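Local structure of pathogenicity island protein (Staphylococcus aureus subsp. aureus, 3HL6) at residues T16-Y21 and E77-S82; T22-R27 and Q31-K36; D40-V45 and E175-V180; S147-T150 and A154-E157. The protein is of unknown function, a product of an open reading frame carried on a mobile staphylococcal pathogenicity island. All blocks are in the same frame, centred on the assembly; numbering follows the deposited sequence.

Contact 1. Residues T16-Y21 and E77-S82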
loop_
_atom_site.group_PDB
_atom_site.type_symbol
_atom_site.label_atom_id
_atom_site.label_comp_id
_atom_site.label_asym_id
_atom_site.label_seq_id
_atom_site.Cartn_x
_atom_site.Cartn_y
_atom_site.Cartn_z
ATOM N N THR B 16 -1.307 -6.663 -4.305
ATOM C CA THR B 16 -1.989 -7.947 -4.228
ATOM C C THR B 16 -1.288 -8.722 -3.129
ATOM O O THR B 16 -1.913 -9.402 -2.339
ATOM C CB THR B 16 -1.878 -8.769 -5.569
ATOM O OG1 THR B 16 -2.490 -8.076 -6.658
ATOM C CG2 THR B 16 -2.513 -10.150 -5.434
ATOM N N LEU B 17 0.026 -8.617 -3.078
ATOM C CA LEU B 17 0.808 -9.275 -2.026
ATOM C C LEU B 17 0.510 -8.742 -0.612
ATOM O O LEU B 17 0.430 -9.530 0.332
ATOM C CB LEU B 17 2.294 -9.128 -2.299
ATOM C CG LEU B 17 2.853 -10.019 -3.389
ATOM C CD1 LEU B 17 4.278 -9.584 -3.717
ATOM C CD2 LEU B 17 2.801 -11.500 -2.939
ATOM N N LEU B 18 0.342 -7.430 -0.468
ATOM C CA LEU B 18 0.023 -6.850 0.838
ATOM C C LEU B 18 -1.331 -7.367 1.293
ATOM O O LEU B 18 -1.524 -7.709 2.451
ATOM C CB LEU B 18 0.040 -5.294 0.792
ATOM C CG LEU B 18 -0.042 -4.489 2.112
ATOM C CD1 LEU B 18 1.095 -4.883 3.010
ATOM C CD2 LEU B 18 -0.028 -2.938 1.914
ATOM N N ARG B 19 -2.273 -7.460 0.365
ATOM C CA ARG B 19 -3.615 -7.904 0.725
ATOM C C ARG B 19 -3.676 -9.377 1.147
ATOM O O ARG B 19 -4.429 -9.770 2.045
ATOM C CB ARG B 19 -4.596 -7.696 -0.426
ATOM C CG ARG B 19 -5.989 -8.016 0.026
ATOM C CD ARG B 19 -6.976 -8.049 -1.059
ATOM N NE ARG B 19 -8.245 -8.526 -0.521
ATOM C CZ ARG B 19 -8.817 -9.687 -0.832
ATOM N NH1 ARG B 19 -8.245 -10.507 -1.712
ATOM N NH2 ARG B 19 -9.968 -10.016 -0.264
ATOM N N TYR B 20 -2.912 -10.215 0.476
ATOM C CA TYR B 20 -2.957 -11.611 0.852
ATOM C C TYR B 20 -2.152 -11.780 2.114
ATOM O O TYR B 20 -2.497 -12.587 2.946
ATOM C CB TYR B 20 -2.549 -12.533 -0.322
ATOM C CG TYR B 20 -3.748 -12.731 -1.240
ATOM C CD1 TYR B 20 -4.643 -13.780 -1.033
ATOM C CD2 TYR B 20 -4.035 -11.823 -2.259
ATOM C CE1 TYR B 20 -5.773 -13.945 -1.835
ATOM C CE2 TYR B 20 -5.170 -11.974 -3.076
ATOM C CZ TYR B 20 -6.040 -13.041 -2.850
ATOM O OH TYR B 20 -7.176 -13.217 -3.639
ATOM N N TYR B 21 -1.107 -10.979 2.282
ATOM C CA TYR B 21 -0.257 -11.143 3.442
ATOM C C TYR B 21 -1.045 -10.948 4.721
ATOM O O TYR B 21 -0.989 -11.756 5.639
ATOM C CB TYR B 21 0.927 -10.180 3.419
ATOM C CG TYR B 21 1.719 -10.250 4.694
ATOM C CD1 TYR B 21 1.791 -9.158 5.550
ATOM C CD2 TYR B 21 2.364 -11.411 5.068
ATOM C CE1 TYR B 21 2.494 -9.206 6.705
ATOM C CE2 TYR B 21 3.067 -11.473 6.231
ATOM C CZ TYR B 21 3.127 -10.344 7.048
ATOM O OH TYR B 21 3.814 -10.370 8.230
ATOM N N GLU B 77 6.371 -1.914 5.557
ATOM C CA GLU B 77 6.763 -0.726 4.829
ATOM C C GLU B 77 7.535 -1.029 3.546
ATOM O O GLU B 77 7.455 -0.265 2.602
ATOM C CB GLU B 77 7.562 0.206 5.725
ATOM C CG GLU B 77 8.940 -0.303 6.028
ATOM C CD GLU B 77 8.930 -1.231 7.219
ATOM O OE1 GLU B 77 7.814 -1.546 7.712
ATOM O OE2 GLU B 77 10.021 -1.635 7.676
ATOM N N GLY B 78 8.288 -2.119 3.492
ATOM C CA GLY B 78 8.835 -2.572 2.214
ATOM C C GLY B 78 7.779 -2.724 1.129
ATOM O O GLY B 78 7.857 -2.063 0.082
ATOM N N LEU B 79 6.772 -3.567 1.355
ATOM C CA LEU B 79 5.706 -3.734 0.360
ATOM C C LEU B 79 5.012 -2.389 0.001
ATOM O O LEU B 79 4.798 -2.069 -1.185
ATOM C CB LEU B 79 4.685 -4.784 0.817
ATOM C CG LEU B 79 5.204 -6.220 0.746
ATOM C CD1 LEU B 79 4.142 -7.246 1.130
ATOM C CD2 LEU B 79 5.756 -6.523 -0.621
ATOM N N ILE B 80 4.698 -1.599 1.032
ATOM C CA ILE B 80 3.924 -0.360 0.886
ATOM C C ILE B 80 4.724 0.652 0.077
ATOM O O ILE B 80 4.172 1.405 -0.733
ATOM C CB ILE B 80 3.507 0.189 2.263
ATOM C CG1 ILE B 80 2.898 -0.945 3.082
ATOM C CG2 ILE B 80 2.503 1.327 2.153
ATOM C CD1 ILE B 80 2.155 -0.501 4.238
ATOM N N ARG B 81 6.038 0.608 0.248
ATOM C CA ARG B 81 6.895 1.585 -0.359
ATOM C C ARG B 81 7.101 1.309 -1.819
ATOM O O ARG B 81 7.257 2.243 -2.582
ATOM C CB ARG B 81 8.230 1.607 0.345
ATOM C CG ARG B 81 8.290 2.652 1.446
ATOM C CD ARG B 81 9.661 2.602 2.076
ATOM N NE ARG B 81 9.722 3.272 3.379
ATOM C CZ ARG B 81 10.560 2.921 4.362
ATOM N NH1 ARG B 81 11.407 1.899 4.187
ATOM N NH2 ARG B 81 10.557 3.589 5.521
ATOM N N SER B 82 7.081 0.028 -2.223
ATOM C CA SER B 82 7.029 -0.319 -3.632
ATOM C C SER B 82 5.721 0.099 -4.270
ATOM O O SER B 82 5.633 0.242 -5.500
ATOM C CB SER B 82 7.247 -1.804 -3.831
ATOM O OG SER B 82 8.581 -2.164 -3.489
#
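L17 O accepts the backbone N of Y21 at 2.9 Å, an ordinary helical bond in helix 13-30, and beside it the side chain of L79 packs against the same turn. Two helices meet here in a roughly antiparallel pair: the connecting helix of the beta-alpha-beta unit 4-6, 13-30, 33-37 lies beside the first turns of helix 77-88, with the short axes 9.9 Å apart and 149° between their directions. L18 and L79 face each other. L79 CD1 comes in over the L17-L18 peptide, 4.1 Å from L18 N and 4.3 Å from L17 CB. In return L18 CD1 stands 4.2 Å from L79 CB. The L18 isobutyl group extends toward helix 77-88 because its CG is anti to the backbone N (chi1 -170°), which leaves one methyl for L79 and the other for I80. The side chains that meet are all apolar and buried, so packing carries the contact. L17 also faces the sheet, touching F35, L37 and Y46. The polar groups of the two helices work elsewhere: S82 OG bonds to Q161 O, Y21 OH bonds to S51 O, and R19 NE forms a salt bridge with E77 OE2 of the second subunit. I80 also packs on G15 of the second subunit. On the L18 side, CD2 lies against the I80 chain at an oblique angle, 3.7 Å from I80 CG1 and 4.0 Å from I80 CD1.

Contact 2. Residues T22-R27 and Q31-K36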
loop_
_atom_site.group_PDB
_atom_site.type_symbol
_atom_site.label_atom_id
_atom_site.label_comp_id
_atom_site.label_asym_id
_atom_site.label_seq_id
_atom_site.Cartn_x
_atom_site.Cartn_y
_atom_site.Cartn_z
ATOM N N THR B 22 -1.800 -9.870 4.784
ATOM C CA THR B 22 -2.669 -9.693 5.908
ATOM C C THR B 22 -3.754 -10.757 5.886
ATOM O O THR B 22 -4.047 -11.378 6.896
ATOM C CB THR B 22 -3.296 -8.315 5.868
ATOM O OG1 THR B 22 -4.137 -8.239 4.708
ATOM C CG2 THR B 22 -2.207 -7.257 5.797
ATOM N N GLY B 23 -4.347 -10.987 4.731
ATOM C CA GLY B 23 -5.310 -12.071 4.596
ATOM C C GLY B 23 -4.893 -13.383 5.254
ATOM O O GLY B 23 -5.673 -13.983 5.985
ATOM N N LEU B 24 -3.666 -13.824 4.994
ATOM C CA LEU B 24 -3.249 -15.179 5.333
ATOM C C LEU B 24 -2.434 -15.261 6.624
ATOM O O LEU B 24 -1.941 -16.336 6.985
ATOM C CB LEU B 24 -2.464 -15.783 4.180
ATOM C CG LEU B 24 -3.379 -16.084 2.996
ATOM C CD1 LEU B 24 -2.567 -16.329 1.726
ATOM C CD2 LEU B 24 -4.287 -17.259 3.333
ATOM N N LEU B 25 -2.302 -14.120 7.301
ATOM C CA LEU B 25 -1.360 -13.967 8.404
ATOM C C LEU B 25 -1.624 -14.941 9.566
ATOM O O LEU B 25 -0.762 -15.747 9.938
ATOM C CB LEU B 25 -1.409 -12.521 8.912
ATOM C CG LEU B 25 -0.489 -12.167 10.087
ATOM C CD1 LEU B 25 0.738 -12.987 9.941
ATOM C CD2 LEU B 25 -0.112 -10.716 10.061
ATOM N N GLU B 26 -2.819 -14.850 10.141
ATOM C CA GLU B 26 -3.317 -15.844 11.094
ATOM C C GLU B 26 -3.171 -17.306 10.593
ATOM O O GLU B 26 -2.342 -18.072 11.099
ATOM C CB GLU B 26 -4.769 -15.508 11.471
ATOM C CG GLU B 26 -4.892 -14.209 12.300
ATOM C CD GLU B 26 -5.040 -12.904 11.449
ATOM O OE1 GLU B 26 -4.726 -12.923 10.194
ATOM O OE2 GLU B 26 -5.466 -11.850 12.048
ATOM N N ARG B 27 -3.960 -17.681 9.565
ATOM C CA ARG B 27 -3.788 -19.015 8.952
ATOM C C ARG B 27 -2.322 -19.492 8.846
ATOM O O ARG B 27 -2.060 -20.702 8.883
ATOM C CB ARG B 27 -4.456 -19.045 7.571
ATOM C CG ARG B 27 -4.261 -20.333 6.794
ATOM C CD ARG B 27 -5.092 -21.477 7.397
ATOM N NE ARG B 27 -6.521 -21.179 7.294
ATOM C CZ ARG B 27 -7.331 -21.695 6.368
ATOM N NH1 ARG B 27 -6.859 -22.562 5.473
ATOM N NH2 ARG B 27 -8.612 -21.350 6.341
ATOM N N GLN B 31 -0.300 -22.982 9.594
ATOM C CA GLN B 31 -0.235 -23.660 8.297
ATOM C C GLN B 31 0.411 -22.762 7.240
ATOM O O GLN B 31 -0.163 -21.743 6.855
ATOM C CB GLN B 31 -1.643 -24.105 7.863
ATOM C CG GLN B 31 -1.693 -24.897 6.575
ATOM C CD GLN B 31 -1.009 -26.248 6.700
ATOM O OE1 GLN B 31 -1.362 -27.063 7.556
ATOM N NE2 GLN B 31 -0.020 -26.493 5.840
ATOM N N PRO B 32 1.620 -23.129 6.784
ATOM C CA PRO B 32 2.290 -22.490 5.644
ATOM C C PRO B 32 1.455 -22.491 4.358
ATOM O O PRO B 32 0.941 -23.531 3.940
ATOM C CB PRO B 32 3.553 -23.330 5.458
ATOM C CG PRO B 32 3.801 -23.942 6.773
ATOM C CD PRO B 32 2.446 -24.197 7.373
ATOM N N CYS B 33 1.309 -21.314 3.759
ATOM C CA CYS B 33 0.643 -21.167 2.473
ATOM C C CYS B 33 1.695 -20.853 1.449
ATOM O O CYS B 33 2.794 -20.419 1.775
ATOM C CB CYS B 33 -0.369 -20.026 2.503
ATOM S SG CYS B 33 -1.262 -19.931 4.063
ATOM N N CYS B 34 1.355 -21.068 0.198
ATOM C CA CYS B 34 2.356 -21.096 -0.824
ATOM C C CYS B 34 1.687 -20.798 -2.160
ATOM O O CYS B 34 0.699 -21.434 -2.538
ATOM C CB CYS B 34 3.028 -22.458 -0.827
ATOM S SG CYS B 34 4.324 -22.572 -2.019
ATOM N N PHE B 35 2.190 -19.798 -2.869
ATOM C CA PHE B 35 1.493 -19.399 -4.075
ATOM C C PHE B 35 2.374 -18.766 -5.132
ATOM O O PHE B 35 3.555 -18.553 -4.922
ATOM C CB PHE B 35 0.273 -18.528 -3.744
ATOM C CG PHE B 35 0.605 -17.257 -3.044
ATOM C CD1 PHE B 35 0.750 -17.224 -1.668
ATOM C CD2 PHE B 35 0.773 -16.091 -3.757
ATOM C CE1 PHE B 35 1.044 -16.041 -1.016
ATOM C CE2 PHE B 35 1.067 -14.910 -3.104
ATOM C CZ PHE B 35 1.194 -14.888 -1.733
ATOM N N LYS B 36 1.774 -18.528 -6.288
ATOM C CA LYS B 36 2.371 -17.738 -7.345
ATOM C C LYS B 36 1.351 -16.687 -7.751
ATOM O O LYS B 36 0.149 -16.852 -7.514
ATOM C CB LYS B 36 2.741 -18.618 -8.539
ATOM C CG LYS B 36 3.341 -19.948 -8.122
ATOM C CD LYS B 36 4.437 -20.433 -9.084
ATOM C CE LYS B 36 3.863 -20.777 -10.477
ATOM N NZ LYS B 36 4.709 -21.765 -11.213
#
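A chi1 of 176° swings R27 CG away from its own backbone N and up to C33, while L24, whose CG is instead anti to the carbonyl carbon (chi1 -71°), sends its isobutyl group toward the same residue. C33 SG is the meeting point: it lies 4.1 Å from L24 CD2 and also 4.1 Å from R27 CG. The thiol therefore sits against two aliphatic groups one helical turn apart. Beyond CG the arginine bends at chi2 and chi3, and it is the CG and CD carbons that do the touching; CD comes within 4.4 Å of Q31 CB. The place is the end of the helix in the beta-alpha-beta unit 4-6, 13-30, 33-37, where helix 13-30 gives way to strand 33-37. Q31 N donates to R27 O at 3.0 Å, a weak and bent bond, and Q31 CB stands 3.6 Å from that same R27 O. The helix is already irregular here: the N atoms of E26 and R27 lack their bonds to the preceding turn, and L25 N bonds to T22 O at 3.3 Å. On the strand side, C33 pairs with M48 of strand 44-49 through the backbone, and M48 also touches L24, so the helix end rests on two adjacent strands. Across the subunit boundary, T22 OG1 bonds to T76 OG1 of the second subunit. R27 as a whole is an exposed residue, and with one weak bond as its polar link the contact relies mainly on carbon and sulfur packing.

Contact 3. Residues D40-V45 and E175-V180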
loop_
_atom_site.group_PDB
_atom_site.type_symbol
_atom_site.label_atom_id
_atom_site.label_comp_id
_atom_site.label_asym_id
_atom_site.label_seq_id
_atom_site.Cartn_x
_atom_site.Cartn_y
_atom_site.Cartn_z
ATOM N N ASP B 40 3.548 -13.128 -13.363
ATOM C CA ASP B 40 4.547 -12.405 -12.607
ATOM C C ASP B 40 5.780 -12.324 -13.466
ATOM O O ASP B 40 6.409 -13.347 -13.709
ATOM C CB ASP B 40 4.880 -13.242 -11.374
ATOM C CG ASP B 40 5.816 -12.542 -10.403
ATOM O OD1 ASP B 40 6.386 -11.479 -10.748
ATOM O OD2 ASP B 40 5.968 -13.084 -9.284
ATOM N N PRO B 41 6.177 -11.118 -13.889
ATOM C CA PRO B 41 7.295 -11.141 -14.806
ATOM C C PRO B 41 8.580 -11.620 -14.136
ATOM O O PRO B 41 9.573 -11.805 -14.816
ATOM C CB PRO B 41 7.427 -9.681 -15.246
ATOM C CG PRO B 41 6.827 -8.877 -14.172
ATOM C CD PRO B 41 5.745 -9.747 -13.553
ATOM N N PHE B 42 8.572 -11.821 -12.818
ATOM C CA PHE B 42 9.790 -12.131 -12.089
ATOM C C PHE B 42 9.663 -13.531 -11.585
ATOM O O PHE B 42 10.614 -14.088 -11.042
ATOM C CB PHE B 42 9.956 -11.209 -10.868
ATOM C CG PHE B 42 10.681 -9.924 -11.156
ATOM C CD1 PHE B 42 12.057 -9.895 -11.232
ATOM C CD2 PHE B 42 9.982 -8.754 -11.331
ATOM C CE1 PHE B 42 12.730 -8.713 -11.485
ATOM C CE2 PHE B 42 10.647 -7.549 -11.585
ATOM C CZ PHE B 42 12.023 -7.535 -11.664
ATOM N N ASP B 43 8.458 -14.081 -11.730
ATOM C CA ASP B 43 8.244 -15.501 -11.612
ATOM C C ASP B 43 8.581 -16.018 -10.219
ATOM O O ASP B 43 9.324 -16.988 -10.057
ATOM C CB ASP B 43 9.125 -16.190 -12.614
ATOM C CG ASP B 43 8.554 -17.493 -13.081
ATOM O OD1 ASP B 43 7.646 -18.042 -12.406
ATOM O OD2 ASP B 43 9.038 -17.954 -14.140
ATOM N N MET B 44 8.035 -15.375 -9.203
ATOM C CA MET B 44 8.468 -15.671 -7.854
ATOM C C MET B 44 7.591 -16.760 -7.289
ATOM O O MET B 44 6.411 -16.858 -7.640
ATOM C CB MET B 44 8.398 -14.420 -6.972
ATOM C CG MET B 44 9.449 -13.375 -7.300
ATOM S SD MET B 44 9.038 -11.803 -6.515
ATOM C CE MET B 44 10.363 -10.727 -7.055
ATOM N N VAL B 45 8.166 -17.572 -6.412
ATOM C CA VAL B 45 7.384 -18.433 -5.537
ATOM C C VAL B 45 7.244 -17.769 -4.159
ATOM O O VAL B 45 8.242 -17.415 -3.520
ATOM C CB VAL B 45 8.075 -19.819 -5.418
ATOM C CG1 VAL B 45 7.382 -20.715 -4.379
ATOM C CG2 VAL B 45 8.127 -20.490 -6.783
ATOM N N GLU B 175 17.064 -10.937 -15.266
ATOM C CA GLU B 175 18.225 -11.808 -15.257
ATOM C C GLU B 175 19.104 -11.470 -14.038
ATOM O O GLU B 175 19.559 -12.362 -13.314
ATOM C CB GLU B 175 18.987 -11.670 -16.575
ATOM C CG GLU B 175 20.156 -12.651 -16.762
ATOM C CD GLU B 175 19.706 -14.116 -16.768
ATOM O OE1 GLU B 175 18.471 -14.357 -16.862
ATOM O OE2 GLU B 175 20.592 -15.020 -16.679
ATOM N N GLY B 176 19.325 -10.180 -13.800
ATOM C CA GLY B 176 20.016 -9.727 -12.590
ATOM C C GLY B 176 19.567 -10.341 -11.281
ATOM O O GLY B 176 20.384 -10.830 -10.501
ATOM N N LEU B 177 18.268 -10.318 -11.019
ATOM C CA LEU B 177 17.761 -10.859 -9.760
ATOM C C LEU B 177 17.915 -12.390 -9.691
ATOM O O LEU B 177 18.171 -12.965 -8.620
ATOM C CB LEU B 177 16.317 -10.424 -9.530
ATOM C CG LEU B 177 15.763 -10.844 -8.165
ATOM C CD1 LEU B 177 16.585 -10.223 -6.977
ATOM C CD2 LEU B 177 14.292 -10.514 -8.070
ATOM N N LYS B 178 17.784 -13.038 -10.845
ATOM C CA LYS B 178 17.913 -14.471 -10.920
ATOM C C LYS B 178 19.347 -14.941 -10.639
ATOM O O LYS B 178 19.533 -15.911 -9.893
ATOM C CB LYS B 178 17.404 -14.957 -12.290
ATOM C CG LYS B 178 17.655 -16.394 -12.601
ATOM C CD LYS B 178 16.580 -16.927 -13.543
ATOM C CE LYS B 178 17.007 -18.293 -14.116
ATOM N NZ LYS B 178 15.916 -19.039 -14.812
ATOM N N LEU B 179 20.349 -14.252 -11.194
ATOM C CA LEU B 179 21.757 -14.653 -10.991
ATOM C C LEU B 179 22.241 -14.442 -9.550
ATOM O O LEU B 179 23.059 -15.194 -9.001
ATOM C CB LEU B 179 22.698 -13.881 -11.916
ATOM C CG LEU B 179 22.467 -13.799 -13.424
ATOM C CD1 LEU B 179 23.056 -12.497 -13.997
ATOM C CD2 LEU B 179 23.067 -15.021 -14.107
ATOM N N VAL B 180 21.747 -13.383 -8.949
ATOM C CA VAL B 180 22.079 -13.103 -7.581
ATOM C C VAL B 180 21.370 -14.113 -6.691
ATOM O O VAL B 180 21.964 -14.636 -5.753
ATOM C CB VAL B 180 21.695 -11.658 -7.242
ATOM C CG1 VAL B 180 21.790 -11.446 -5.818
ATOM C CG2 VAL B 180 22.681 -10.673 -7.982
#
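L177 CD2 comes obliquely onto the F42 ring, 3.9 Å from CD1 and 4.2 Å from CE1; the other flat group, the D40 carboxylate, receives two backbone N-H groups on a single face. F42 N reaches D40 OD1 at 3.0 Å from 59° out of the carboxylate plane, and M44 N reaches D40 OD2 at 3.1 Å from 64° out of it. The first of these bonds closes an Asx turn, set within a type I beta turn from D40 to D43 that D43 N closes on D40 O at 2.9 Å. This turn leads from strand 33-37 into its antiparallel neighbour 44-49, and D40 OD2 also takes Y46 OH. From this turn the ends of F42 and M44 reach helix 171-184. M44 runs out extended beyond CG until CE is 4.1 Å from L177 CD2, which is thus shared by the F42 ring and the M44 methyl. L177 crosses both side chains at about a right angle; its CG is anti to the backbone N (chi1 -175°), putting the branch in front of them. V57 of strand 52-57 and Y160 of helix 152-163 also touch L177.

Contact 4. Residues S147-T150 and A154-E157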
loop_
_atom_site.group_PDB
_atom_site.type_symbol
_atom_site.label_atom_id
_atom_site.label_comp_id
_atom_site.label_asym_id
_atom_site.label_seq_id
_atom_site.Cartn_x
_atom_site.Cartn_y
_atom_site.Cartn_z
ATOM N N SER B 147 20.753 2.771 4.404
ATOM C CA SER B 147 22.181 3.052 4.267
ATOM C C SER B 147 22.940 1.928 3.541
ATOM O O SER B 147 22.336 1.009 2.971
ATOM C CB SER B 147 22.815 3.338 5.644
ATOM O OG SER B 147 23.025 2.140 6.386
ATOM N N SER B 148 24.266 2.017 3.585
ATOM C CA SER B 148 25.153 1.072 2.912
ATOM C C SER B 148 25.416 -0.208 3.735
ATOM O O SER B 148 25.777 -0.136 4.908
ATOM C CB SER B 148 26.465 1.779 2.593
ATOM O OG SER B 148 27.557 0.948 2.927
ATOM N N ASN B 149 25.225 -1.383 3.138
ATOM C CA ASN B 149 24.937 -2.563 3.967
ATOM C C ASN B 149 25.943 -3.731 4.005
ATOM O O ASN B 149 26.212 -4.270 5.084
ATOM C CB ASN B 149 23.526 -3.092 3.727
ATOM C CG ASN B 149 23.131 -4.124 4.764
ATOM O OD1 ASN B 149 23.992 -4.870 5.244
ATOM N ND2 ASN B 149 21.824 -4.170 5.125
ATOM N N THR B 150 26.484 -4.154 2.854
ATOM C CA THR B 150 27.452 -5.282 2.872
ATOM C C THR B 150 26.892 -6.671 3.262
ATOM O O THR B 150 27.587 -7.679 3.147
ATOM C CB THR B 150 28.690 -4.924 3.738
ATOM O OG1 THR B 150 29.447 -3.903 3.069
ATOM C CG2 THR B 150 29.583 -6.136 3.975
ATOM N N ALA B 154 20.226 -9.172 3.127
ATOM C CA ALA B 154 19.468 -7.942 3.329
ATOM C C ALA B 154 19.315 -7.215 2.013
ATOM O O ALA B 154 18.254 -6.743 1.667
ATOM C CB ALA B 154 20.175 -7.037 4.331
ATOM N N ASN B 155 20.413 -7.110 1.288
ATOM C CA ASN B 155 20.418 -6.515 -0.031
ATOM C C ASN B 155 19.453 -7.192 -1.020
ATOM O O ASN B 155 18.649 -6.540 -1.665
ATOM C CB ASN B 155 21.841 -6.575 -0.561
ATOM C CG ASN B 155 22.605 -5.353 -0.225
ATOM O OD1 ASN B 155 22.205 -4.267 -0.641
ATOM N ND2 ASN B 155 23.704 -5.486 0.561
ATOM N N ILE B 156 19.553 -8.505 -1.124
ATOM C CA ILE B 156 18.668 -9.266 -1.986
ATOM C C ILE B 156 17.201 -9.080 -1.590
ATOM O O ILE B 156 16.317 -8.925 -2.457
ATOM C CB ILE B 156 19.085 -10.737 -2.053
ATOM C CG1 ILE B 156 20.433 -10.823 -2.772
ATOM C CG2 ILE B 156 18.071 -11.521 -2.834
ATOM C CD1 ILE B 156 21.166 -12.118 -2.589
ATOM N N GLU B 157 16.959 -9.018 -0.282
ATOM C CA GLU B 157 15.579 -8.938 0.203
ATOM C C GLU B 157 14.989 -7.659 -0.302
ATOM O O GLU B 157 13.853 -7.598 -0.785
ATOM C CB GLU B 157 15.509 -9.026 1.727
ATOM C CG GLU B 157 15.749 -10.430 2.244
ATOM C CD GLU B 157 15.722 -10.520 3.762
ATOM O OE1 GLU B 157 15.848 -9.474 4.430
ATOM O OE2 GLU B 157 15.564 -11.652 4.287
#
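This is a short-range packing contact in which N149 and T150, in the loop ahead of helix 152-163, pack against its first turn. N149 and A154 make the closest approach: N149 ND2 stands 3.4 Å from A154 CB, with N149 CG farther off at 4.2 Å. The amide gets there because CG lies anti to the backbone N (chi1 -169°), pointing the group at the helix. Its oxygen is used on the loop side, where N149 OD1 accepts from D151 N, and this bond fixes how the amide is turned and which atom faces the alanine methyl. The second partner is N155, whose ND2 comes 4.0 Å from N149 CB and 3.8 Å from T150 N. N155 ND2 and T150 N are both donors and form no bond. N155 ND2 has a weak hydrogen bond to D151 O; D151 is thus a partner of both asparagines, while across the contact itself only van der Waals touches remain. T150 leans on Y113 and Y116 of helix 112-121, N155 meets F114 of that same helix, and I156 touches V180 of helix 171-184 and F68 of strand 68-71.

Overall arrangement
From the N terminus, helix 13-30 serves two contacts in turn. Contact 2 closes the short connection into strand 33-37, inside the much longer loop that contact 1 closes by bringing helix 77-88 alongside; the two touch where L17 meets F35, and both reach the second subunit. Contact 3 starts within the loop of contact 1 and ends far beyond it, so the two cross, tying the start of strand 44-49 to helix 171-184. It borders contact 2 through the neighbouring strands 33-37 and 44-49. Contact 4 is a local closure within contact 3's span, and V180 against I156 joins them, linking the sheet to helices 152-163 and 171-184.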